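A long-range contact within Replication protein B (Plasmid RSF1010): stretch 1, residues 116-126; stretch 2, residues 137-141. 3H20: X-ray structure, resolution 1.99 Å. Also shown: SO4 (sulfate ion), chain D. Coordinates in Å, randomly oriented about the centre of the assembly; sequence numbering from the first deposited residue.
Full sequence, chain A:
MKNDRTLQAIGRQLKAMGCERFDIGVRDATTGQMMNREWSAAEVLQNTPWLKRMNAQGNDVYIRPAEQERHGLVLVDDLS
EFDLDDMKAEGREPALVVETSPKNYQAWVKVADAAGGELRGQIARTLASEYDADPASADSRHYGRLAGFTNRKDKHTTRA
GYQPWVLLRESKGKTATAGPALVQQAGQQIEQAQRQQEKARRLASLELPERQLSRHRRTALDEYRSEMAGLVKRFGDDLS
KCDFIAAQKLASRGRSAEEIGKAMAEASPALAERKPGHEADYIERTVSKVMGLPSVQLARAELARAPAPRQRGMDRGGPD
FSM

Stretch 1 (116-126) GGELRGQIART
Stretch 2 137-141: SADSR

From Gly117 to Thr126, and on beyond it, the chain is helical, N-capped by Gly116 (phi/psi -65/167), and against this helix the irregular segment 137-141 lies with its residue order running against that of the helix: the CA atoms of Gly121 and Ser140 are 4.4 Å apart, those of Ala124 and Ala138 4.9 Å. The two stretches together bury 289 Å², both sides summed.

At one end, Ala138 (-89/91) directs its CB toward the helix, where it packs on the backbone, 3.5 Å from Ala124 O and 3.8 Å from Arg125 CA, and makes an apolar contact with Ala124 CB at 4.3 Å. Asp139 is extended (-159/164) and its CB points away; its p rotamer (chi1 70°) lets OD1 accept a 2.9 Å hydrogen bond from Arg141 N, bracing the turn around Ser140.

Ser140 (-71/-10) points toward the helix, its CB 3.5 Å from Gly117 O and 3.9 Å from Gly121 N. Its p rotamer (chi1 63°) carries OG to within 2.5 Å of sulfate O3, a very short hydrogen bond, while Ser140 N donates to sulfate O4 at 2.8 Å. Gly121 makes room for this anion: its CA is 3.3 Å from sulfate O4, and an ideal CB would come within 2.4 Å of the same oxygen.

The two helix arginines reach out differently. Arg120, buried and m,t,m (chi4 106°), brings NH2 3.1 Å from Ser140 O, which sits at the guanidinium edge; the hydrogen bond is weak, with an angle of 130°. Arg125, also m,t,m but with chi4 -84°, passes its CG 4.1 Å from Ala138 CB. Its NH2 donates to Gln122 OE1 (2.8 Å; Gln122 chi1 t, chi2 p), and its NH1 makes a weak 3.4 Å hydrogen bond to sulfate O2. A water accepts from Arg125 NH1 (3.0 Å) and donates to Ala138 O (2.7 Å), linking the stretches.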

# COMPACT_ATOMS: atom_id res chain seq x y z
N GLY A 116 10.49 11.30 -8.02
CA GLY A 116 10.63 9.92 -7.54
C GLY A 116 9.30 9.20 -7.37
O GLY A 116 8.25 9.83 -7.36
N GLY A 117 9.35 7.88 -7.21
CA GLY A 117 8.14 7.07 -7.01
C GLY A 117 7.28 7.55 -5.84
O GLY A 117 6.05 7.61 -5.95
N GLU A 118 7.96 7.92 -4.75
CA GLU A 118 7.33 8.46 -3.54
C GLU A 118 6.40 9.65 -3.85
O GLU A 118 5.22 9.62 -3.48
CB GLU A 118 8.41 8.82 -2.51
CG GLU A 118 8.03 9.81 -1.42
CD GLU A 118 9.19 10.14 -0.46
OE1 GLU A 118 10.29 9.57 -0.61
OE2 GLU A 118 8.99 10.96 0.46
N LEU A 119 6.92 10.68 -4.51
CA LEU A 119 6.11 11.87 -4.82
C LEU A 119 5.02 11.56 -5.84
O LEU A 119 3.89 12.03 -5.71
CB LEU A 119 6.99 13.04 -5.29
CG LEU A 119 7.94 13.66 -4.25
CD1 LEU A 119 9.07 14.45 -4.90
CD2 LEU A 119 7.19 14.53 -3.22
N ARG A 120 5.34 10.76 -6.85
CA ARG A 120 4.35 10.44 -7.89
C ARG A 120 3.14 9.67 -7.36
O ARG A 120 2.01 9.92 -7.77
CB ARG A 120 5.01 9.67 -9.04
CG ARG A 120 5.83 10.58 -9.96
CD ARG A 120 6.30 9.86 -11.21
NE ARG A 120 7.45 9.01 -10.92
CZ ARG A 120 7.39 7.69 -10.85
NH1 ARG A 120 8.48 6.99 -10.57
NH2 ARG A 120 6.24 7.06 -11.05
N GLY A 121 3.38 8.73 -6.45
CA GLY A 121 2.31 7.93 -5.86
C GLY A 121 1.40 8.79 -5.00
O GLY A 121 0.18 8.64 -5.03
N GLN A 122 2.00 9.71 -4.25
CA GLN A 122 1.25 10.66 -3.43
C GLN A 122 0.39 11.56 -4.31
O GLN A 122 -0.78 11.80 -4.00
CB GLN A 122 2.20 11.49 -2.56
CG GLN A 122 1.51 12.46 -1.60
CD GLN A 122 0.92 11.80 -0.35
OE1 GLN A 122 1.32 10.69 0.03
NE2 GLN A 122 -0.01 12.48 0.29
N ILE A 123 0.97 12.05 -5.41
CA ILE A 123 0.23 12.92 -6.33
C ILE A 123 -0.89 12.15 -7.04
O ILE A 123 -1.99 12.66 -7.19
CB ILE A 123 1.17 13.65 -7.35
CG1 ILE A 123 2.10 14.61 -6.60
CG2 ILE A 123 0.36 14.43 -8.38
CD1 ILE A 123 3.31 15.08 -7.42
N ALA A 124 -0.61 10.90 -7.44
CA ALA A 124 -1.64 10.05 -8.04
C ALA A 124 -2.87 9.89 -7.14
O ALA A 124 -4.01 10.01 -7.62
CB ALA A 124 -1.05 8.68 -8.40
N ARG A 125 -2.65 9.64 -5.85
CA ARG A 125 -3.74 9.56 -4.89
C ARG A 125 -4.45 10.91 -4.71
O ARG A 125 -5.68 10.96 -4.58
CB ARG A 125 -3.22 9.04 -3.53
CG ARG A 125 -2.75 7.59 -3.57
CD ARG A 125 -2.47 7.04 -2.18
NE ARG A 125 -1.38 7.74 -1.49
CZ ARG A 125 -0.09 7.47 -1.65
NH1 ARG A 125 0.31 6.50 -2.47
NH2 ARG A 125 0.82 8.17 -0.97
N THR A 126 -3.67 11.99 -4.70
CA THR A 126 -4.21 13.34 -4.53
C THR A 126 -5.12 13.72 -5.71
O THR A 126 -6.24 14.22 -5.50
CB THR A 126 -3.06 14.38 -4.31
OG1 THR A 126 -2.46 14.15 -3.03
CG2 THR A 126 -3.56 15.82 -4.37
N SER A 137 -6.61 2.78 -9.12
CA SER A 137 -5.69 3.08 -10.21
C SER A 137 -4.58 4.06 -9.80
O SER A 137 -3.66 4.33 -10.58
CB SER A 137 -6.47 3.69 -11.39
OG SER A 137 -7.33 2.74 -12.01
N ALA A 138 -4.70 4.60 -8.58
CA ALA A 138 -3.80 5.64 -8.10
C ALA A 138 -2.57 5.04 -7.43
O ALA A 138 -2.57 4.77 -6.22
CB ALA A 138 -4.53 6.58 -7.14
N ASP A 139 -1.53 4.83 -8.22
CA ASP A 139 -0.20 4.45 -7.72
C ASP A 139 0.88 4.77 -8.76
O ASP A 139 0.56 4.99 -9.94
CB ASP A 139 -0.16 2.98 -7.27
CG ASP A 139 -0.24 2.01 -8.43
OD1 ASP A 139 0.82 1.72 -9.03
OD2 ASP A 139 -1.36 1.54 -8.74
N SER A 140 2.14 4.80 -8.34
CA SER A 140 3.24 5.26 -9.19
C SER A 140 3.59 4.29 -10.33
O SER A 140 4.38 4.64 -11.22
CB SER A 140 4.49 5.53 -8.34
OG SER A 140 4.92 4.34 -7.71
N ARG A 141 3.01 3.09 -10.30
CA ARG A 141 3.32 2.06 -11.29
C ARG A 141 2.08 1.49 -12.02
O ARG A 141 2.11 0.36 -12.51
CB ARG A 141 4.12 0.93 -10.64
CG ARG A 141 5.53 1.32 -10.20
CD ARG A 141 6.48 1.39 -11.40
NE ARG A 141 6.90 0.07 -11.86
CZ ARG A 141 7.19 -0.23 -13.13
NH1 ARG A 141 7.10 0.70 -14.07
NH2 ARG A 141 7.56 -1.46 -13.45
S SO4 D . 3.07 4.09 -4.73
O1 SO4 D . 2.88 2.64 -4.59
O2 SO4 D . 3.00 4.74 -3.42
O3 SO4 D . 4.38 4.37 -5.32
O4 SO4 D . 2.02 4.62 -5.58
O HOH W 1 -0.93 4.36 -4.16